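Local coordinates for SusD homolog (Bacteroides thetaiotaomicron, PDB 3EHM), which probably binds mucin O-glycans at the cell surface of a gut symbiont, as a member of the SusD family of outer-membrane lipoproteins, at residues 36-41 with 133-138; 97-102 with 126-131. One frame throughout, in Å; residues are numbered along the deposited sequence.

Two buried contacts illustrate how one helix can serve two partners, a helix and a loop. Helix 116-140 supplies residues 126-131 to interaction 2 and, shortly after them, residues 133-138 to interaction 1. Its partners differ: helix 85-110, close before it in sequence, for interaction 2, and the loop leaving helix 23-36 for interaction 1, so the order along the chain is 36-41, 97-102, 126-131, 133-138. The centres lie about 8 Å apart and the two sites touch, for instance Val36 CG2 to Val128 CG1 at 3.5 Å. The end of helix 23-36 and helices 85-110 and 116-140 thereby meet in apolar packing where the two sites join, beside the buried Arg135.

Interaction 1 of 2, residues 36-41 with 133-138; sequences VIPIGS and WLRATD
The exit of helix 23-36 into its following loop meets helix 116-140 here, and Arg135 of the helix, pointing toward the loop, makes every direct contact. Ile37 lies over one face of the guanidinium: its CG1 stands 3.8 Å above the plane, over the centre, and the two side chains cross at about a right angle. CD1 of Ile37 continues past Arg135 NH1 at 4.0 Å. Pro38 adds a looser touch obliquely to the group, CD to Arg135 NH2 at 4.3 Å. Arg135 is bent at chi3 (63°), which turns its head across the isoleucine instead of prolonging the line of the chain. The carbonyl of Val36 comes in obliquely as well. Its O is 3.1 Å from Arg135 NE, but the angle is too poor for a hydrogen bond, and the polar link is made through a water instead. That water lies in the guanidinium plane, at its edge; it accepts from Arg135 NH2 at 2.9 Å and lies 2.7 Å from Val36 O, to which it can donate. NH2 also forms a salt bridge with Asp56 of helix 47-57, so the buried charge has a counter-ion beyond the loop. A leucine in place of Arg135 would probably leave Asp56 without this positive mate and the water without this donor. Ile37 also packs against Leu339 and Trp341 of strand 339-342. A buried, water-bridged arginine thus joins the loop after helix 23-36 to helix 116-140 within the TPR-related helical fold of the SusD family.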
ATOM      1  N   VAL A  36       9.267  -0.176   8.246  1.00 12.47           N
ATOM      2  CA  VAL A  36       7.947  -0.611   7.782  1.00 13.48           C
ATOM      3  C   VAL A  36       7.730  -0.107   6.357  1.00 13.93           C
ATOM      4  O   VAL A  36       7.390  -0.874   5.457  1.00 14.77           O
ATOM      5  CB  VAL A  36       6.845  -0.086   8.713  1.00 12.47           C
ATOM      6  CG1 VAL A  36       5.472  -0.502   8.193  1.00 11.92           C
ATOM      7  CG2 VAL A  36       7.074  -0.632  10.118  1.00 13.61           C
ATOM      8  N   ILE A  37       7.921   1.195   6.180  1.00 14.35           N
ATOM      9  CA  ILE A  37       7.842   1.855   4.886  1.00 15.18           C
ATOM     10  C   ILE A  37       9.112   2.699   4.957  1.00 14.56           C
ATOM     11  O   ILE A  37       9.201   3.618   5.769  1.00 14.49           O
ATOM     12  CB  ILE A  37       6.608   2.765   4.761  1.00 16.86           C
ATOM     13  CG1 ILE A  37       5.327   1.931   4.878  1.00 18.08           C
ATOM     14  CG2 ILE A  37       6.633   3.475   3.415  1.00 17.51           C
ATOM     15  CD1 ILE A  37       4.051   2.732   4.680  1.00 18.95           C
ATOM     16  N   PRO A  38      10.108   2.388   4.108  1.00 14.98           N
ATOM     17  CA  PRO A  38      11.412   3.060   4.036  1.00 15.32           C
ATOM     18  C   PRO A  38      11.462   4.570   4.195  1.00 14.22           C
ATOM     19  O   PRO A  38      10.923   5.306   3.379  1.00 13.25           O
ATOM     20  CB  PRO A  38      11.958   2.626   2.674  1.00 17.16           C
ATOM     21  CG  PRO A  38      11.293   1.324   2.430  1.00 16.52           C
ATOM     22  CD  PRO A  38       9.894   1.565   2.904  1.00 13.46           C
ATOM     23  N   ILE A  39      12.143   5.009   5.250  1.00 13.94           N
ATOM     24  CA  ILE A  39      12.336   6.424   5.536  1.00 13.26           C
ATOM     25  C   ILE A  39      13.497   6.514   6.518  1.00 13.09           C
ATOM     26  O   ILE A  39      13.725   5.590   7.302  1.00 14.11           O
ATOM     27  CB  ILE A  39      11.079   7.070   6.152  1.00 14.25           C
ATOM     28  CG1 ILE A  39      11.272   8.588   6.230  1.00 14.05           C
ATOM     29  CG2 ILE A  39      10.816   6.497   7.534  1.00 14.06           C
ATOM     30  CD1 ILE A  39      10.001   9.356   6.533  1.00 13.44           C
ATOM     31  N   GLY A  40      14.240   7.613   6.477  1.00 12.40           N
ATOM     32  CA  GLY A  40      15.368   7.732   7.379  1.00 11.48           C
ATOM     33  C   GLY A  40      15.816   9.143   7.669  1.00 13.49           C
ATOM     34  O   GLY A  40      15.245  10.114   7.168  1.00 14.42           O
ATOM     35  N   SER A  41      16.851   9.240   8.498  1.00 13.97           N
ATOM     36  CA  SER A  41      17.442  10.507   8.904  1.00 14.19           C
ATOM     37  C   SER A  41      17.900  11.338   7.713  1.00 15.11           C
ATOM     38  O   SER A  41      18.362  10.798   6.708  1.00 12.69           O
ATOM     39  CB  SER A  41      18.638  10.235   9.819  1.00 17.34           C
ATOM     40  OG  SER A  41      19.409  11.406  10.015  1.00 19.56           O
ATOM     41  N   TRP A 133       5.506  -7.116   7.583  1.00 11.69           N
ATOM     42  CA  TRP A 133       5.447  -8.406   6.910  1.00 11.82           C
ATOM     43  C   TRP A 133       4.127  -8.682   6.208  1.00 11.39           C
ATOM     44  O   TRP A 133       4.037  -9.612   5.407  1.00 13.48           O
ATOM     45  CB  TRP A 133       5.809  -9.531   7.879  1.00 12.33           C
ATOM     46  CG  TRP A 133       7.266  -9.509   8.243  1.00 12.92           C
ATOM     47  CD1 TRP A 133       8.214  -8.626   7.791  1.00 14.75           C
ATOM     48  CD2 TRP A 133       7.949 -10.412   9.118  1.00 14.63           C
ATOM     49  NE1 TRP A 133       9.441  -8.930   8.329  1.00 14.99           N
ATOM     50  CE2 TRP A 133       9.308 -10.021   9.148  1.00 14.86           C
ATOM     51  CE3 TRP A 133       7.544 -11.516   9.879  1.00 13.64           C
ATOM     52  CZ2 TRP A 133      10.266 -10.697   9.912  1.00 15.88           C
ATOM     53  CZ3 TRP A 133       8.498 -12.190  10.638  1.00 14.53           C
ATOM     54  CH2 TRP A 133       9.843 -11.775  10.647  1.00 17.83           C
ATOM     55  N   LEU A 134       3.107  -7.880   6.502  1.00 11.64           N
ATOM     56  CA  LEU A 134       1.831  -8.023   5.815  1.00 11.95           C
ATOM     57  C   LEU A 134       2.130  -7.565   4.385  1.00 12.03           C
ATOM     58  O   LEU A 134       1.625  -8.131   3.418  1.00 12.24           O
ATOM     59  CB  LEU A 134       0.758  -7.127   6.441  1.00 13.72           C
ATOM     60  CG  LEU A 134      -0.568  -7.048   5.667  1.00 14.95           C
ATOM     61  CD1 LEU A 134      -1.127  -8.451   5.440  1.00 16.70           C
ATOM     62  CD2 LEU A 134      -1.567  -6.199   6.445  1.00 16.78           C
ATOM     63  N   ARG A 135       2.968  -6.538   4.264  1.00 10.47           N
ATOM     64  CA  ARG A 135       3.370  -6.031   2.956  1.00 10.60           C
ATOM     65  C   ARG A 135       4.209  -7.101   2.259  1.00 10.75           C
ATOM     66  O   ARG A 135       4.039  -7.364   1.067  1.00 10.68           O
ATOM     67  CB  ARG A 135       4.214  -4.757   3.107  1.00  9.89           C
ATOM     68  CG  ARG A 135       3.425  -3.514   3.503  1.00 12.79           C
ATOM     69  CD  ARG A 135       4.321  -2.502   4.207  1.00 14.19           C
ATOM     70  NE  ARG A 135       5.404  -1.984   3.370  1.00 13.25           N
ATOM     71  CZ  ARG A 135       5.257  -1.036   2.450  1.00 13.15           C
ATOM     72  NH1 ARG A 135       4.062  -0.495   2.233  1.00 14.12           N
ATOM     73  NH2 ARG A 135       6.309  -0.604   1.768  1.00 16.33           N
ATOM     74  N   ALA A 136       5.117  -7.711   3.014  1.00 10.40           N
ATOM     75  CA  ALA A 136       5.998  -8.746   2.475  1.00 11.07           C
ATOM     76  C   ALA A 136       5.213  -9.893   1.847  1.00 11.07           C
ATOM     77  O   ALA A 136       5.447 -10.259   0.694  1.00 13.80           O
ATOM     78  CB  ALA A 136       6.911  -9.279   3.576  1.00  8.59           C
ATOM     79  N   THR A 137       4.283 -10.468   2.598  1.00 12.49           N
ATOM     80  CA  THR A 137       3.504 -11.572   2.055  1.00 13.34           C
ATOM     81  C   THR A 137       2.591 -11.114   0.922  1.00 13.38           C
ATOM     82  O   THR A 137       2.382 -11.840  -0.046  1.00 13.13           O
ATOM     83  CB  THR A 137       2.659 -12.265   3.135  1.00 14.18           C
ATOM     84  OG1 THR A 137       1.912 -13.329   2.531  1.00 15.24           O
ATOM     85  CG2 THR A 137       1.703 -11.284   3.791  1.00 12.76           C
ATOM     86  N   ASP A 138       2.056  -9.905   1.031  1.00 12.95           N
ATOM     87  CA  ASP A 138       1.174  -9.394  -0.015  1.00 13.18           C
ATOM     88  C   ASP A 138       1.935  -9.085  -1.295  1.00 13.07           C
ATOM     89  O   ASP A 138       1.339  -8.968  -2.366  1.00 12.06           O
ATOM     90  CB  ASP A 138       0.427  -8.153   0.472  1.00 11.80           C
ATOM     91  CG  ASP A 138      -0.613  -8.483   1.526  1.00 14.79           C
ATOM     92  OD1 ASP A 138      -0.948  -9.682   1.661  1.00 16.26           O
ATOM     93  OD2 ASP A 138      -1.102  -7.557   2.208  1.00 14.66           O
TER
HETATM   94  O   HOH W   1       8.610  -1.726   3.208  1.00 11.87           O

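Interaction 2 of 2, residues 97-102 with 126-131; sequences SQIFLP and NIVRNI
Asn130 OD1 is held by two N-H groups of one guanidinium and by the Tyr145 hydroxyl: Arg129 NH2 donates to it at 3.1 Å, and Arg129 NE adds a weak bond at 3.3 Å. The NH2 bond lies in the carbonyl plane, on a lone pair, with a C=O...donor angle of 139°, and OD1 sits almost in the guanidinium plane. These bonds hold the arginine head on its own helix, 116-140, and Trp103 of helix 85-110 meets it in a cation-pi contact just beyond residues 97-102. Between residues 97-102 and 126-131 themselves the contact is one of packing, without polar bonds. Ile99 reaches across with its CD1, 4.2 Å from Val128 CG1 and 4.3 Å from Arg129 CA; the nearest atom of residues 126-131 is Val128 O, at 4.1 Å. An extended side chain makes this reach possible, with CG1 anti to the backbone N (chi1 -164°) and CD1 carried further out by a second anti torsion. Val128 also touches Trp200 of helix 197-215. Chemically, the two segments meet through the dispersion contacts of Ile99, while one residue further on Trp103 adds the polar and cation-pi links, to Asn126 OD1 and Arg129.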
ATOM      1  N   SER A  97      13.661  -8.697   5.215  1.00 14.80           N
ATOM      2  CA  SER A  97      14.889  -8.847   5.990  1.00 15.52           C
ATOM      3  C   SER A  97      15.449  -7.657   6.763  1.00 15.89           C
ATOM      4  O   SER A  97      16.020  -7.854   7.836  1.00 14.74           O
ATOM      5  CB  SER A  97      15.992  -9.456   5.110  1.00 16.35           C
ATOM      6  OG  SER A  97      16.403  -8.573   4.083  1.00 21.27           O
ATOM      7  N   GLN A  98      15.306  -6.434   6.256  1.00 15.13           N
ATOM      8  CA  GLN A  98      15.848  -5.286   6.990  1.00 16.11           C
ATOM      9  C   GLN A  98      15.201  -5.150   8.365  1.00 17.15           C
ATOM     10  O   GLN A  98      15.892  -4.943   9.363  1.00 17.72           O
ATOM     11  CB  GLN A  98      15.668  -3.978   6.203  1.00 16.45           C
ATOM     12  CG  GLN A  98      16.606  -3.824   4.997  1.00 20.08           C
ATOM     13  CD  GLN A  98      18.088  -3.677   5.363  1.00 23.61           C
ATOM     14  OE1 GLN A  98      18.954  -3.662   4.482  1.00 25.98           O
ATOM     15  NE2 GLN A  98      18.383  -3.560   6.652  1.00 20.12           N
ATOM     16  N   ILE A  99      13.879  -5.285   8.427  1.00 16.71           N
ATOM     17  CA  ILE A  99      13.187  -5.169   9.705  1.00 16.52           C
ATOM     18  C   ILE A  99      13.354  -6.438  10.560  1.00 17.03           C
ATOM     19  O   ILE A  99      13.225  -6.392  11.783  1.00 17.13           O
ATOM     20  CB  ILE A  99      11.686  -4.843   9.489  1.00 15.90           C
ATOM     21  CG1 ILE A  99      11.078  -4.331  10.796  1.00 18.47           C
ATOM     22  CG2 ILE A  99      10.937  -6.070   8.992  1.00 13.46           C
ATOM     23  CD1 ILE A  99       9.675  -3.779  10.641  1.00 16.61           C
ATOM     24  N   PHE A 100      13.657  -7.564   9.918  1.00 16.84           N
ATOM     25  CA  PHE A 100      13.860  -8.823  10.643  1.00 16.78           C
ATOM     26  C   PHE A 100      15.000  -8.689  11.646  1.00 16.60           C
ATOM     27  O   PHE A 100      14.902  -9.165  12.776  1.00 15.56           O
ATOM     28  CB  PHE A 100      14.212  -9.964   9.684  1.00 17.75           C
ATOM     29  CG  PHE A 100      14.518 -11.266  10.383  1.00 19.53           C
ATOM     30  CD1 PHE A 100      13.491 -12.114  10.783  1.00 21.30           C
ATOM     31  CD2 PHE A 100      15.833 -11.628  10.667  1.00 22.01           C
ATOM     32  CE1 PHE A 100      13.765 -13.308  11.462  1.00 22.72           C
ATOM     33  CE2 PHE A 100      16.119 -12.818  11.347  1.00 23.11           C
ATOM     34  CZ  PHE A 100      15.080 -13.658  11.742  1.00 22.93           C
ATOM     35  N   LEU A 101      16.082  -8.045  11.215  1.00 17.12           N
ATOM     36  CA  LEU A 101      17.265  -7.857  12.051  1.00 18.29           C
ATOM     37  C   LEU A 101      16.975  -7.290  13.436  1.00 17.34           C
ATOM     38  O   LEU A 101      17.170  -7.975  14.442  1.00 17.06           O
ATOM     39  CB  LEU A 101      18.290  -6.966  11.335  1.00 21.50           C
ATOM     40  CG  LEU A 101      19.278  -7.632  10.372  1.00 26.63           C
ATOM     41  CD1 LEU A 101      20.177  -8.579  11.160  1.00 29.46           C
ATOM     42  CD2 LEU A 101      18.538  -8.379   9.281  1.00 27.80           C
ATOM     43  N   PRO A 102      16.518  -6.028  13.512  1.00 16.42           N
ATOM     44  CA  PRO A 102      16.235  -5.461  14.831  1.00 15.77           C
ATOM     45  C   PRO A 102      15.115  -6.185  15.585  1.00 16.53           C
ATOM     46  O   PRO A 102      15.147  -6.276  16.817  1.00 16.80           O
ATOM     47  CB  PRO A 102      15.898  -4.005  14.513  1.00 16.33           C
ATOM     48  CG  PRO A 102      15.286  -4.089  13.155  1.00 15.65           C
ATOM     49  CD  PRO A 102      16.197  -5.061  12.444  1.00 14.95           C
ATOM     50  N   ASN A 126       5.962  -6.658  17.892  1.00 13.04           N
ATOM     51  CA  ASN A 126       5.309  -7.657  17.053  1.00 14.14           C
ATOM     52  C   ASN A 126       4.301  -7.004  16.098  1.00 12.21           C
ATOM     53  O   ASN A 126       4.163  -7.422  14.952  1.00 11.20           O
ATOM     54  CB  ASN A 126       4.607  -8.717  17.919  1.00 13.34           C
ATOM     55  CG  ASN A 126       5.583  -9.714  18.538  1.00 17.44           C
ATOM     56  OD1 ASN A 126       6.704  -9.879  18.059  1.00 17.48           O
ATOM     57  ND2 ASN A 126       5.146 -10.399  19.593  1.00 16.49           N
ATOM     58  N   ILE A 127       3.594  -5.984  16.569  1.00 12.69           N
ATOM     59  CA  ILE A 127       2.625  -5.295  15.722  1.00 12.53           C
ATOM     60  C   ILE A 127       3.360  -4.595  14.577  1.00 12.68           C
ATOM     61  O   ILE A 127       2.973  -4.713  13.413  1.00 10.78           O
ATOM     62  CB  ILE A 127       1.820  -4.247  16.520  1.00 14.78           C
ATOM     63  CG1 ILE A 127       0.957  -4.950  17.572  1.00 12.01           C
ATOM     64  CG2 ILE A 127       0.951  -3.413  15.566  1.00 14.07           C
ATOM     65  CD1 ILE A 127       0.251  -3.995  18.527  1.00 13.11           C
ATOM     66  N   VAL A 128       4.424  -3.871  14.908  1.00 12.60           N
ATOM     67  CA  VAL A 128       5.208  -3.177  13.889  1.00 12.58           C
ATOM     68  C   VAL A 128       5.771  -4.188  12.889  1.00 13.18           C
ATOM     69  O   VAL A 128       5.762  -3.950  11.684  1.00 11.83           O
ATOM     70  CB  VAL A 128       6.367  -2.377  14.519  1.00 13.02           C
ATOM     71  CG1 VAL A 128       7.239  -1.773  13.434  1.00 12.31           C
ATOM     72  CG2 VAL A 128       5.806  -1.278  15.403  1.00 13.10           C
ATOM     73  N   ARG A 129       6.255  -5.320  13.391  1.00 13.79           N
ATOM     74  CA  ARG A 129       6.802  -6.352  12.516  1.00 14.16           C
ATOM     75  C   ARG A 129       5.724  -6.875  11.567  1.00 14.52           C
ATOM     76  O   ARG A 129       5.957  -7.037  10.367  1.00 14.12           O
ATOM     77  CB  ARG A 129       7.342  -7.524  13.336  1.00 15.10           C
ATOM     78  CG  ARG A 129       8.045  -8.576  12.489  1.00 16.40           C
ATOM     79  CD  ARG A 129       8.159  -9.906  13.212  1.00 18.94           C
ATOM     80  NE  ARG A 129       6.866 -10.582  13.304  1.00 21.21           N
ATOM     81  CZ  ARG A 129       6.707 -11.832  13.721  1.00 22.77           C
ATOM     82  NH1 ARG A 129       7.760 -12.547  14.090  1.00 23.20           N
ATOM     83  NH2 ARG A 129       5.498 -12.376  13.752  1.00 23.21           N
ATOM     84  N   ASN A 130       4.540  -7.133  12.112  1.00 15.23           N
ATOM     85  CA  ASN A 130       3.442  -7.657  11.316  1.00 16.25           C
ATOM     86  C   ASN A 130       2.896  -6.685  10.276  1.00 14.37           C
ATOM     87  O   ASN A 130       2.448  -7.111   9.217  1.00 13.38           O
ATOM     88  CB  ASN A 130       2.323  -8.165  12.230  1.00 18.67           C
ATOM     89  CG  ASN A 130       2.769  -9.350  13.077  1.00 21.56           C
ATOM     90  OD1 ASN A 130       3.622 -10.133  12.659  1.00 22.37           O
ATOM     91  ND2 ASN A 130       2.191  -9.489  14.264  1.00 21.78           N
ATOM     92  N   ILE A 131       2.934  -5.387  10.556  1.00 14.60           N
ATOM     93  CA  ILE A 131       2.459  -4.422   9.567  1.00 14.17           C
ATOM     94  C   ILE A 131       3.423  -4.483   8.386  1.00 14.02           C
ATOM     95  O   ILE A 131       3.017  -4.418   7.227  1.00 14.04           O
ATOM     96  CB  ILE A 131       2.460  -2.985  10.107  1.00 15.96           C
ATOM     97  CG1 ILE A 131       1.449  -2.852  11.243  1.00 18.43           C
ATOM     98  CG2 ILE A 131       2.104  -2.010   8.982  1.00 17.70           C
ATOM     99  CD1 ILE A 131       1.499  -1.502  11.929  1.00 22.54           C
TER